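Side-chain contacts in aldehyde dehydrogenase family protein (Pseudomonas syringae pv. tomato, PDB 5IUV), which probably oxidises indole-3-acetaldehyde to the auxin indole-3-acetic acid with NAD+ as cofactor, a step of auxin synthesis that contributes to the bacterium's virulence: residues Ser76-Pro80 with Ala81-Ala85; Ala280-Leu283 with Gln284-Ala287; Thr3-Arg6 with Ala7-Glu10; Thr411-Thr414 with Ala415-Ile419. All coordinates share one frame; numbering follows the deposited sequence.

Interaction 1: residues Ser76-Pro80 with Ala81-Ala85; sequences SRLAP and AKRKA
Arg83 reaches back from the first turn of its helix to the loop carbonyl of Leu78, the one side-chain hydrogen bond of the contact. Its NH1 lies 2.7 Å from Leu78 O, which sits at the edge of the guanidinium and 5° out of its plane, while the N-H is bent to 132°. The arginine chain folds at chi3 (-53°), which turns the guanidinium over the start of the helix and brings Pro80 CA over one of its faces. Ser183 O takes the NE of the same arginine, so two backbone carbonyls help hold the guanidinium.

The backbone bonds open the helix. Ala79, at the N-cap position, offers its O to Arg83 N at 2.9 Å and more weakly to Lys82 N; Lys84 N then bonds to Pro80 O at 2.9 Å.

Apolar contact comes from Leu78 and the lysine stem. Leu78 CG lies 3.8 Å from Lys82 CB, the side chains crossing at about a right angle, and Ala79 CB rests 3.9 Å from Lys82 CD. Leu78 also slides past the Arg83 methylenes in the opposite direction.

The turn joins the loop after helix 56-72 to helix 80-96. Pro80 packs on Ile135 just beyond helix 113-134 and on Thr145 of the second subunit, while Lys84 forms salt bridges with Asp136 and with Glu133 of the third subunit.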
ATOM      1  N   SER A  76     -16.398 -17.320   9.207  1.00  8.43           N
ATOM      2  CA  SER A  76     -16.299 -16.316   8.151  1.00 11.88           C
ATOM      3  C   SER A  76     -16.654 -14.895   8.614  1.00 13.09           C
ATOM      4  O   SER A  76     -16.265 -13.925   7.971  1.00 12.10           O
ATOM      5  CB  SER A  76     -17.192 -16.695   6.974  1.00 11.57           C
ATOM      6  OG  SER A  76     -18.553 -16.627   7.341  1.00 10.08           O
ATOM      7  N   ARG A  77     -17.402 -14.776   9.707  1.00 11.78           N
ATOM      8  CA  ARG A  77     -17.750 -13.460  10.248  1.00 13.87           C
ATOM      9  C   ARG A  77     -17.202 -13.261  11.659  1.00 12.76           C
ATOM     10  O   ARG A  77     -17.571 -12.307  12.352  1.00 12.49           O
ATOM     11  CB  ARG A  77     -19.270 -13.257  10.248  1.00 16.06           C
ATOM     12  CG  ARG A  77     -19.849 -12.974   8.875  1.00 21.97           C
ATOM     13  CD  ARG A  77     -21.359 -12.800   8.928  1.00 29.88           C
ATOM     14  NE  ARG A  77     -22.015 -13.748   8.034  1.00 37.25           N
ATOM     15  CZ  ARG A  77     -22.937 -14.628   8.411  1.00 38.91           C
ATOM     16  NH1 ARG A  77     -23.347 -14.677   9.670  1.00 39.48           N
ATOM     17  NH2 ARG A  77     -23.459 -15.452   7.516  1.00 41.00           N
ATOM     18  N   LEU A  78     -16.326 -14.167  12.078  1.00  9.64           N
ATOM     19  CA  LEU A  78     -15.621 -14.030  13.344  1.00  9.89           C
ATOM     20  C   LEU A  78     -14.655 -12.843  13.273  1.00 11.51           C
ATOM     21  O   LEU A  78     -14.021 -12.621  12.233  1.00 11.16           O
ATOM     22  CB  LEU A  78     -14.864 -15.319  13.674  1.00 11.02           C
ATOM     23  CG  LEU A  78     -14.249 -15.414  15.072  1.00 13.58           C
ATOM     24  CD1 LEU A  78     -15.354 -15.473  16.136  1.00 14.13           C
ATOM     25  CD2 LEU A  78     -13.315 -16.618  15.181  1.00 12.74           C
ATOM     26  N   ALA A  79     -14.546 -12.089  14.369  1.00 10.04           N
ATOM     27  CA  ALA A  79     -13.668 -10.919  14.418  1.00 11.38           C
ATOM     28  C   ALA A  79     -12.255 -11.279  13.977  1.00 10.77           C
ATOM     29  O   ALA A  79     -11.747 -12.335  14.332  1.00  9.70           O
ATOM     30  CB  ALA A  79     -13.650 -10.311  15.826  1.00 10.99           C
ATOM     31  N   PRO A  80     -11.628 -10.403  13.177  1.00 11.03           N
ATOM     32  CA  PRO A  80     -10.265 -10.622  12.677  1.00 10.85           C
ATOM     33  C   PRO A  80      -9.282 -10.971  13.795  1.00 10.49           C
ATOM     34  O   PRO A  80      -8.501 -11.913  13.661  1.00 10.10           O
ATOM     35  CB  PRO A  80      -9.906  -9.273  12.033  1.00 14.37           C
ATOM     36  CG  PRO A  80     -11.215  -8.697  11.621  1.00 12.54           C
ATOM     37  CD  PRO A  80     -12.211  -9.148  12.669  1.00 11.46           C
ATOM     38  N   ALA A  81      -9.344 -10.236  14.898  1.00 11.56           N
ATOM     39  CA  ALA A  81      -8.443 -10.475  16.020  1.00 13.53           C
ATOM     40  C   ALA A  81      -8.661 -11.858  16.625  1.00 12.82           C
ATOM     41  O   ALA A  81      -7.716 -12.468  17.127  1.00  9.15           O
ATOM     42  CB  ALA A  81      -8.618  -9.404  17.090  1.00 13.90           C
ATOM     43  N   LYS A  82      -9.899 -12.345  16.584  1.00  9.85           N
ATOM     44  CA  LYS A  82     -10.193 -13.688  17.078  1.00 10.76           C
ATOM     45  C   LYS A  82      -9.741 -14.774  16.090  1.00  9.27           C
ATOM     46  O   LYS A  82      -9.261 -15.821  16.507  1.00  8.57           O
ATOM     47  CB  LYS A  82     -11.687 -13.838  17.380  1.00 10.88           C
ATOM     48  CG  LYS A  82     -12.171 -13.046  18.592  1.00 14.66           C
ATOM     49  CD  LYS A  82     -13.701 -12.988  18.595  1.00 18.73           C
ATOM     50  CE  LYS A  82     -14.266 -12.575  19.946  1.00 25.51           C
ATOM     51  NZ  LYS A  82     -13.721 -11.273  20.408  1.00 29.90           N
ATOM     52  N   ARG A  83      -9.883 -14.529  14.786  1.00  9.41           N
ATOM     53  CA  ARG A  83      -9.365 -15.477  13.795  1.00  9.43           C
ATOM     54  C   ARG A  83      -7.847 -15.586  13.905  1.00  7.38           C
ATOM     55  O   ARG A  83      -7.288 -16.672  13.809  1.00  7.86           O
ATOM     56  CB  ARG A  83      -9.758 -15.072  12.369  1.00 10.70           C
ATOM     57  CG  ARG A  83     -11.257 -15.087  12.140  1.00 11.53           C
ATOM     58  CD  ARG A  83     -11.633 -15.385  10.701  1.00 10.44           C
ATOM     59  NE  ARG A  83     -10.971 -14.526   9.719  1.00 11.84           N
ATOM     60  CZ  ARG A  83     -11.299 -13.264   9.473  1.00 11.96           C
ATOM     61  NH1 ARG A  83     -12.263 -12.672  10.165  1.00 15.07           N
ATOM     62  NH2 ARG A  83     -10.643 -12.583   8.546  1.00 10.04           N
ATOM     63  N   LYS A  84      -7.191 -14.449  14.094  1.00  7.79           N
ATOM     64  CA  LYS A  84      -5.757 -14.408  14.327  1.00  8.90           C
ATOM     65  C   LYS A  84      -5.360 -15.295  15.511  1.00 10.29           C
ATOM     66  O   LYS A  84      -4.465 -16.132  15.392  1.00  7.63           O
ATOM     67  CB  LYS A  84      -5.299 -12.965  14.580  1.00  9.65           C
ATOM     68  CG  LYS A  84      -3.865 -12.848  15.083  1.00  8.09           C
ATOM     69  CD  LYS A  84      -3.401 -11.380  15.225  1.00  8.45           C
ATOM     70  CE  LYS A  84      -4.166 -10.664  16.338  1.00 13.22           C
ATOM     71  NZ  LYS A  84      -3.651  -9.278  16.599  1.00  9.10           N
ATOM     72  N   ALA A  85      -6.028 -15.107  16.647  1.00  7.87           N
ATOM     73  CA  ALA A  85      -5.723 -15.874  17.858  1.00  9.61           C
ATOM     74  C   ALA A  85      -5.883 -17.377  17.636  1.00 10.64           C
ATOM     75  O   ALA A  85      -5.074 -18.174  18.104  1.00  8.50           O
ATOM     76  CB  ALA A  85      -6.611 -15.412  19.022  1.00  8.36           C
TER

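Interaction 2: residues Ala280-Leu283 with Gln284-Ala287; sequences APDL and QAAA
An aspartate N-cap starts helix 283-295: Asp282 stands just before the first turn and its carboxylate accepts from the backbone N-H groups there. OD1 does the capping. It lies 3.2 Å from Ala285 N along a nearly straight N-H (168°), and the donor comes from above the carboxylate plane, 69° out of it. Gln284 N is also 3.2 Å from Asp282 OD1, but its N-H is strongly bent and the bond is weak. The first torsion of Asp282 (chi1 -166°) sets CG anti to the backbone N and brings OD1 to the N-H groups of the first turn, where its negative charge probably interacts favourably with the helix dipole.

The same geometry brings in an apolar contact. The Ala285 methyl touches the carboxylate carbon, its CB 3.6 Å from Asp282 CG. Gln284 CB touches OD1 from the neighbouring position, whereas the amide of Gln284 turns away and its NE2 bonds to Asp288 OD1 one turn further on.

Regular helical bonds follow, Ala286 N to Asp282 O at 3.0 Å and Ala287 N to Leu283 O at 2.8 Å. Leu283, Gln284 and Ala287 then pack on helix 312-326 through Arg317, Met321 and Phe318, while Ala280 and Ala286 both touch Trp434 of strand 430-434, which places this helix start between a helix and the sheet that includes strand 273-276.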
ATOM      1  N   ALA A 280      31.653 -15.215  -8.821  1.00 15.51           N
ATOM      2  CA  ALA A 280      30.910 -15.505  -7.593  1.00 15.57           C
ATOM      3  C   ALA A 280      31.777 -15.171  -6.384  1.00 15.08           C
ATOM      4  O   ALA A 280      32.972 -15.461  -6.384  1.00 15.45           O
ATOM      5  CB  ALA A 280      30.480 -16.977  -7.548  1.00 16.49           C
ATOM      6  N   PRO A 281      31.183 -14.553  -5.351  1.00 16.59           N
ATOM      7  CA  PRO A 281      31.977 -14.118  -4.191  1.00 17.59           C
ATOM      8  C   PRO A 281      32.593 -15.280  -3.410  1.00 19.93           C
ATOM      9  O   PRO A 281      33.679 -15.138  -2.852  1.00 20.90           O
ATOM     10  CB  PRO A 281      30.960 -13.357  -3.326  1.00 16.41           C
ATOM     11  CG  PRO A 281      29.627 -13.820  -3.781  1.00 17.02           C
ATOM     12  CD  PRO A 281      29.770 -14.150  -5.242  1.00 15.55           C
ATOM     13  N   ASP A 282      31.912 -16.420  -3.389  1.00 20.69           N
ATOM     14  CA  ASP A 282      32.351 -17.564  -2.596  1.00 20.56           C
ATOM     15  C   ASP A 282      32.052 -18.854  -3.350  1.00 17.19           C
ATOM     16  O   ASP A 282      30.937 -19.372  -3.280  1.00 15.42           O
ATOM     17  CB  ASP A 282      31.651 -17.562  -1.232  1.00 25.63           C
ATOM     18  CG  ASP A 282      32.294 -18.512  -0.228  1.00 30.07           C
ATOM     19  OD1 ASP A 282      32.900 -19.524  -0.642  1.00 27.73           O
ATOM     20  OD2 ASP A 282      32.182 -18.241   0.989  1.00 33.22           O
ATOM     21  N   LEU A 283      33.037 -19.373  -4.074  1.00 16.68           N
ATOM     22  CA  LEU A 283      32.793 -20.549  -4.902  1.00 17.12           C
ATOM     23  C   LEU A 283      32.490 -21.791  -4.071  1.00 17.29           C
ATOM     24  O   LEU A 283      31.761 -22.668  -4.519  1.00 18.30           O
ATOM     25  CB  LEU A 283      33.981 -20.825  -5.821  1.00 21.59           C
ATOM     26  CG  LEU A 283      33.963 -20.135  -7.187  1.00 25.75           C
ATOM     27  CD1 LEU A 283      35.128 -20.634  -8.035  1.00 28.59           C
ATOM     28  CD2 LEU A 283      32.640 -20.374  -7.903  1.00 24.14           C
ATOM     29  N   GLN A 284      33.055 -21.879  -2.869  1.00 17.89           N
ATOM     30  CA  GLN A 284      32.782 -23.034  -2.016  1.00 19.27           C
ATOM     31  C   GLN A 284      31.323 -23.021  -1.575  1.00 18.83           C
ATOM     32  O   GLN A 284      30.645 -24.051  -1.583  1.00 18.30           O
ATOM     33  CB  GLN A 284      33.711 -23.055  -0.802  1.00 19.07           C
ATOM     34  CG  GLN A 284      33.576 -24.324   0.036  1.00 19.16           C
ATOM     35  CD  GLN A 284      33.945 -25.575  -0.739  1.00 20.87           C
ATOM     36  OE1 GLN A 284      35.026 -25.664  -1.317  1.00 22.54           O
ATOM     37  NE2 GLN A 284      33.046 -26.550  -0.755  1.00 22.30           N
ATOM     38  N   ALA A 285      30.840 -21.841  -1.202  1.00 19.10           N
ATOM     39  CA  ALA A 285      29.436 -21.666  -0.861  1.00 17.32           C
ATOM     40  C   ALA A 285      28.546 -22.014  -2.053  1.00 16.65           C
ATOM     41  O   ALA A 285      27.514 -22.663  -1.894  1.00 14.59           O
ATOM     42  CB  ALA A 285      29.180 -20.240  -0.394  1.00 16.32           C
ATOM     43  N   ALA A 286      28.953 -21.598  -3.246  1.00 14.80           N
ATOM     44  CA  ALA A 286      28.189 -21.918  -4.453  1.00 14.52           C
ATOM     45  C   ALA A 286      28.180 -23.426  -4.716  1.00 15.60           C
ATOM     46  O   ALA A 286      27.179 -23.985  -5.166  1.00 14.40           O
ATOM     47  CB  ALA A 286      28.752 -21.172  -5.655  1.00 14.56           C
ATOM     48  N   ALA A 287      29.300 -24.084  -4.435  1.00 15.15           N
ATOM     49  CA  ALA A 287      29.385 -25.534  -4.607  1.00 15.27           C
ATOM     50  C   ALA A 287      28.514 -26.268  -3.595  1.00 15.17           C
ATOM     51  O   ALA A 287      27.754 -27.171  -3.962  1.00 15.04           O
ATOM     52  CB  ALA A 287      30.829 -26.000  -4.496  1.00 15.79           C
TER

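Interaction 3: residues Thr3-Arg6 with Ala7-Glu10; sequences TLTR and ADWE
Glu10 N bonds to Arg6 O at 2.9 Å, the shortest direct bond of a helix start that is built as a capping box at the N-terminus of helix 6-15. In the box Asp8 OD2 takes the backbone N-H of Thr5 at 3.0 Å, almost straight (172°) and on the anti side, though tilted well out of the carboxylate plane, while Thr5 OG1 accepts from Asp8 N at 3.1 Å. Thr5 OG1 sits between its backbone N and carbonyl carbon (chi1 70°), and from there it faces the start of the helix.

Leu4 closes the next layer. Its CD2 lies over one face of the Trp9 ring, 3.6 Å from the centroid of the six-membered ring and 9° off the normal, a CH-pi contact in which the two side chains cross at about a right angle. Elsewhere Trp9 packs against Leu103 of helix 98-109 and Leu117 of helix 113-134, which seats this N-terminal helix on the fold.

Arg6 and Glu10 run side by side, yet Arg6 NE and Glu10 OE2 are 4.4 Å apart, beyond a salt bridge. A water links Arg6 NE to Glu10 OE1 instead, and the stronger partner of the guanidinium is Asp336. A second water accepts from Trp9 NE1 at 2.8 Å, in the plane of the indole, and donates to Leu4 O.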
ATOM      1  N   THR A   3      17.638 -34.783  22.556  1.00 43.91           N
ATOM      2  CA  THR A   3      17.671 -35.191  21.155  1.00 42.14           C
ATOM      3  C   THR A   3      17.467 -36.702  21.026  1.00 36.59           C
ATOM      4  O   THR A   3      18.211 -37.500  21.597  1.00 35.70           O
ATOM      5  CB  THR A   3      18.997 -34.770  20.477  1.00 45.53           C
ATOM      6  OG1 THR A   3      19.096 -35.380  19.184  1.00 45.39           O
ATOM      7  CG2 THR A   3      20.199 -35.171  21.332  1.00 47.91           C
ATOM      8  N   LEU A   4      16.438 -37.087  20.279  1.00 31.58           N
ATOM      9  CA  LEU A   4      16.071 -38.492  20.150  1.00 28.30           C
ATOM     10  C   LEU A   4      17.044 -39.249  19.251  1.00 27.02           C
ATOM     11  O   LEU A   4      17.500 -38.725  18.231  1.00 26.99           O
ATOM     12  CB  LEU A   4      14.651 -38.626  19.600  1.00 27.82           C
ATOM     13  CG  LEU A   4      13.460 -38.345  20.519  1.00 30.93           C
ATOM     14  CD1 LEU A   4      13.365 -36.888  20.919  1.00 33.91           C
ATOM     15  CD2 LEU A   4      12.192 -38.761  19.822  1.00 31.24           C
ATOM     16  N   THR A   5      17.352 -40.486  19.632  1.00 23.81           N
ATOM     17  CA  THR A   5      18.212 -41.354  18.833  1.00 22.37           C
ATOM     18  C   THR A   5      17.421 -42.117  17.775  1.00 20.35           C
ATOM     19  O   THR A   5      16.189 -42.079  17.763  1.00 16.84           O
ATOM     20  CB  THR A   5      18.944 -42.369  19.710  1.00 24.12           C
ATOM     21  OG1 THR A   5      18.000 -43.320  20.219  1.00 25.55           O
ATOM     22  CG2 THR A   5      19.627 -41.665  20.873  1.00 25.85           C
ATOM     23  N   ARG A   6      18.137 -42.816  16.893  1.00 17.58           N
ATOM     24  CA  ARG A   6      17.505 -43.704  15.916  1.00 18.27           C
ATOM     25  C   ARG A   6      16.616 -44.750  16.599  1.00 18.92           C
ATOM     26  O   ARG A   6      15.508 -45.030  16.135  1.00 16.49           O
ATOM     27  CB  ARG A   6      18.565 -44.406  15.065  1.00 20.67           C
ATOM     28  CG  ARG A   6      18.005 -45.437  14.094  1.00 23.68           C
ATOM     29  CD  ARG A   6      19.117 -46.233  13.418  1.00 27.74           C
ATOM     30  NE  ARG A   6      19.976 -46.923  14.381  1.00 32.51           N
ATOM     31  CZ  ARG A   6      21.221 -46.555  14.680  1.00 36.67           C
ATOM     32  NH1 ARG A   6      21.770 -45.498  14.089  1.00 36.91           N
ATOM     33  NH2 ARG A   6      21.925 -47.245  15.569  1.00 38.36           N
ATOM     34  N   ALA A   7      17.112 -45.329  17.692  1.00 18.68           N
ATOM     35  CA  ALA A   7      16.366 -46.342  18.432  1.00 20.03           C
ATOM     36  C   ALA A   7      15.096 -45.748  19.033  1.00 20.45           C
ATOM     37  O   ALA A   7      14.043 -46.397  19.040  1.00 20.18           O
ATOM     38  CB  ALA A   7      17.233 -46.953  19.520  1.00 19.13           C
ATOM     39  N   ASP A   8      15.203 -44.520  19.539  1.00 17.66           N
ATOM     40  CA  ASP A   8      14.038 -43.790  20.038  1.00 19.54           C
ATOM     41  C   ASP A   8      12.968 -43.643  18.961  1.00 18.66           C
ATOM     42  O   ASP A   8      11.786 -43.906  19.205  1.00 15.14           O
ATOM     43  CB  ASP A   8      14.430 -42.401  20.547  1.00 21.74           C
ATOM     44  CG  ASP A   8      15.236 -42.450  21.829  1.00 24.64           C
ATOM     45  OD1 ASP A   8      15.080 -43.423  22.598  1.00 25.99           O
ATOM     46  OD2 ASP A   8      16.022 -41.509  22.063  1.00 24.27           O
ATOM     47  N   TRP A   9      13.381 -43.220  17.770  1.00 13.16           N
ATOM     48  CA  TRP A   9      12.425 -43.002  16.692  1.00 12.67           C
ATOM     49  C   TRP A   9      11.814 -44.315  16.222  1.00 14.54           C
ATOM     50  O   TRP A   9      10.635 -44.368  15.867  1.00 12.02           O
ATOM     51  CB  TRP A   9      13.086 -42.274  15.518  1.00 14.33           C
ATOM     52  CG  TRP A   9      13.336 -40.816  15.768  1.00 14.31           C
ATOM     53  CD1 TRP A   9      14.545 -40.190  15.813  1.00 16.21           C
ATOM     54  CD2 TRP A   9      12.349 -39.799  15.995  1.00 14.09           C
ATOM     55  NE1 TRP A   9      14.376 -38.846  16.059  1.00 16.49           N
ATOM     56  CE2 TRP A   9      13.035 -38.582  16.172  1.00 15.62           C
ATOM     57  CE3 TRP A   9      10.950 -39.802  16.066  1.00 13.53           C
ATOM     58  CZ2 TRP A   9      12.373 -37.377  16.414  1.00 16.52           C
ATOM     59  CZ3 TRP A   9      10.293 -38.602  16.305  1.00 15.46           C
ATOM     60  CH2 TRP A   9      11.005 -37.408  16.475  1.00 15.55           C
ATOM     61  N   GLU A  10      12.613 -45.379  16.226  1.00 12.79           N
ATOM     62  CA  GLU A  10      12.117 -46.691  15.823  1.00 16.36           C
ATOM     63  C   GLU A  10      11.059 -47.202  16.799  1.00 15.56           C
ATOM     64  O   GLU A  10      10.053 -47.780  16.390  1.00 14.05           O
ATOM     65  CB  GLU A  10      13.272 -47.689  15.707  1.00 20.35           C
ATOM     66  CG  GLU A  10      14.139 -47.478  14.463  1.00 23.08           C
ATOM     67  CD  GLU A  10      15.404 -48.322  14.479  1.00 28.38           C
ATOM     68  OE1 GLU A  10      15.794 -48.795  15.568  1.00 29.05           O
ATOM     69  OE2 GLU A  10      16.010 -48.509  13.403  1.00 32.53           O
TER
HETATM   70  O   HOH W   1      16.126 -36.686  16.640  1.00 18.27           O
HETATM   71  O   HOH W   2      18.434 -48.975  15.984  1.00 41.50           O

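Interaction 4: residues Thr411-Thr414 with Ala415-Ile419; sequences TFDT and AEEAI
Ala418 CB stands over the centre of the Phe412 ring, 3.6 Å from the centroid and 6° off the normal, a CH-pi contact that presses the helix onto the end of the strand. Phe412 holds its ring between the backbone N and the carbonyl carbon (chi1 65°), which turns the face to the helix.

Around this pair lie the polar bonds. Thr414, the N-cap of helix 415-423, accepts from Glu417 N through OG1 at 3.1 Å, and its O takes Ala418 N at the same distance. Glu417 reaches back, chain extended, past the cap to the preceding residue, where its OE1 accepts from Asp413 N at 3.2 Å, from above the carboxylate plane.

Further out, Phe277 meets the Phe412 ring edge-to-face, Ile275 of strand 273-276 touches both Phe412 and Ala418, and Arg312 bonds to Thr411 OG1 and makes a long, weak ion pair with Asp413 OD2.

The two carboxylates approach closely, Asp413 OD1 lying 2.8 Å from Glu417 OE1. Such a distance would be costly if both were charged; it would tend to raise the pKa of one, and a shared proton is possible but not established.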
ATOM      1  N   THR A 411      27.376 -25.483 -19.580  1.00 20.35           N
ATOM      2  CA  THR A 411      28.322 -24.366 -19.556  1.00 24.08           C
ATOM      3  C   THR A 411      27.875 -23.214 -20.451  1.00 23.99           C
ATOM      4  O   THR A 411      27.049 -23.392 -21.344  1.00 23.45           O
ATOM      5  CB  THR A 411      29.747 -24.805 -19.970  1.00 24.68           C
ATOM      6  OG1 THR A 411      29.705 -25.512 -21.215  1.00 22.21           O
ATOM      7  CG2 THR A 411      30.358 -25.701 -18.903  1.00 23.33           C
ATOM      8  N   PHE A 412      28.417 -22.030 -20.180  1.00 19.95           N
ATOM      9  CA  PHE A 412      28.179 -20.835 -20.993  1.00 19.83           C
ATOM     10  C   PHE A 412      29.420 -19.952 -20.938  1.00 22.13           C
ATOM     11  O   PHE A 412      30.282 -20.153 -20.075  1.00 21.38           O
ATOM     12  CB  PHE A 412      26.951 -20.061 -20.498  1.00 18.86           C
ATOM     13  CG  PHE A 412      27.111 -19.487 -19.110  1.00 18.28           C
ATOM     14  CD1 PHE A 412      27.685 -18.238 -18.917  1.00 20.50           C
ATOM     15  CD2 PHE A 412      26.687 -20.197 -18.002  1.00 17.88           C
ATOM     16  CE1 PHE A 412      27.838 -17.717 -17.640  1.00 19.99           C
ATOM     17  CE2 PHE A 412      26.836 -19.676 -16.725  1.00 17.43           C
ATOM     18  CZ  PHE A 412      27.409 -18.442 -16.547  1.00 17.85           C
ATOM     19  N   ASP A 413      29.511 -18.971 -21.835  1.00 24.16           N
ATOM     20  CA  ASP A 413      30.677 -18.083 -21.868  1.00 28.74           C
ATOM     21  C   ASP A 413      30.344 -16.595 -21.735  1.00 26.89           C
ATOM     22  O   ASP A 413      31.242 -15.776 -21.526  1.00 29.40           O
ATOM     23  CB  ASP A 413      31.481 -18.302 -23.156  1.00 35.79           C
ATOM     24  CG  ASP A 413      30.641 -18.147 -24.410  1.00 42.61           C
ATOM     25  OD1 ASP A 413      29.537 -17.564 -24.341  1.00 44.75           O
ATOM     26  OD2 ASP A 413      31.094 -18.615 -25.476  1.00 47.83           O
ATOM     27  N   THR A 414      29.068 -16.248 -21.890  1.00 22.77           N
ATOM     28  CA  THR A 414      28.607 -14.872 -21.710  1.00 21.50           C
ATOM     29  C   THR A 414      27.343 -14.838 -20.860  1.00 19.65           C
ATOM     30  O   THR A 414      26.597 -15.816 -20.812  1.00 17.99           O
ATOM     31  CB  THR A 414      28.297 -14.171 -23.051  1.00 21.62           C
ATOM     32  OG1 THR A 414      27.131 -14.762 -23.634  1.00 21.30           O
ATOM     33  CG2 THR A 414      29.470 -14.276 -24.025  1.00 21.59           C
ATOM     34  N   ALA A 415      27.095 -13.707 -20.205  1.00 17.73           N
ATOM     35  CA  ALA A 415      25.881 -13.538 -19.411  1.00 19.47           C
ATOM     36  C   ALA A 415      24.640 -13.718 -20.286  1.00 21.12           C
ATOM     37  O   ALA A 415      23.659 -14.346 -19.883  1.00 16.30           O
ATOM     38  CB  ALA A 415      25.868 -12.172 -18.740  1.00 20.30           C
ATOM     39  N   GLU A 416      24.705 -13.176 -21.496  1.00 21.41           N
ATOM     40  CA  GLU A 416      23.590 -13.230 -22.429  1.00 23.09           C
ATOM     41  C   GLU A 416      23.209 -14.675 -22.762  1.00 20.89           C
ATOM     42  O   GLU A 416      22.028 -15.010 -22.838  1.00 20.62           O
ATOM     43  CB  GLU A 416      23.934 -12.456 -23.706  1.00 28.16           C
ATOM     44  CG  GLU A 416      24.082 -10.940 -23.512  1.00 33.86           C
ATOM     45  CD  GLU A 416      25.287 -10.540 -22.652  1.00 38.02           C
ATOM     46  OE1 GLU A 416      26.308 -11.263 -22.662  1.00 36.35           O
ATOM     47  OE2 GLU A 416      25.207  -9.503 -21.957  1.00 40.35           O
ATOM     48  N   GLU A 417      24.211 -15.532 -22.941  1.00 18.27           N
ATOM     49  CA  GLU A 417      23.948 -16.941 -23.224  1.00 18.81           C
ATOM     50  C   GLU A 417      23.372 -17.639 -21.989  1.00 17.47           C
ATOM     51  O   GLU A 417      22.486 -18.484 -22.101  1.00 17.37           O
ATOM     52  CB  GLU A 417      25.223 -17.655 -23.691  1.00 20.61           C
ATOM     53  CG  GLU A 417      24.970 -19.078 -24.181  1.00 23.63           C
ATOM     54  CD  GLU A 417      26.242 -19.880 -24.410  1.00 28.07           C
ATOM     55  OE1 GLU A 417      27.346 -19.363 -24.124  1.00 28.10           O
ATOM     56  OE2 GLU A 417      26.131 -21.037 -24.870  1.00 30.88           O
ATOM     57  N   ALA A 418      23.877 -17.278 -20.815  1.00 17.13           N
ATOM     58  CA  ALA A 418      23.387 -17.842 -19.563  1.00 20.07           C
ATOM     59  C   ALA A 418      21.891 -17.586 -19.416  1.00 19.99           C
ATOM     60  O   ALA A 418      21.128 -18.482 -19.070  1.00 15.84           O
ATOM     61  CB  ALA A 418      24.149 -17.261 -18.381  1.00 16.38           C
ATOM     62  N   ILE A 419      21.482 -16.357 -19.708  1.00 15.79           N
ATOM     63  CA  ILE A 419      20.080 -15.968 -19.635  1.00 15.32           C
ATOM     64  C   ILE A 419      19.237 -16.712 -20.676  1.00 15.57           C
ATOM     65  O   ILE A 419      18.148 -17.195 -20.369  1.00 15.29           O
ATOM     66  CB  ILE A 419      19.935 -14.439 -19.809  1.00 15.70           C
ATOM     67  CG1 ILE A 419      20.543 -13.724 -18.594  1.00 14.87           C
ATOM     68  CG2 ILE A 419      18.468 -14.040 -19.983  1.00 14.83           C
ATOM     69  CD1 ILE A 419      20.865 -12.244 -18.816  1.00 14.92           C
TER

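All four contacts are helix starts with the preceding residue at the N-cap. Along the chain they run in the order interaction 3, 1, 2, 4. Interactions 2 and 4 are neighbours, with centres 18 Å apart and nearest atoms about 9 Å apart; their helices 283-295 and 415-423 follow strands 273-276 and 406-412 of one mixed sheet. Interaction 1 lies on the opposite side of the chain's centre from interaction 4, 51 Å away between centres, where other subunits pack. Interaction 3 is at the N-terminus, 35 Å from interaction 2, centre to centre. All four lie away from the NAD and indole-acetate sites, so they set helix starts and, at interaction 1, a subunit contact.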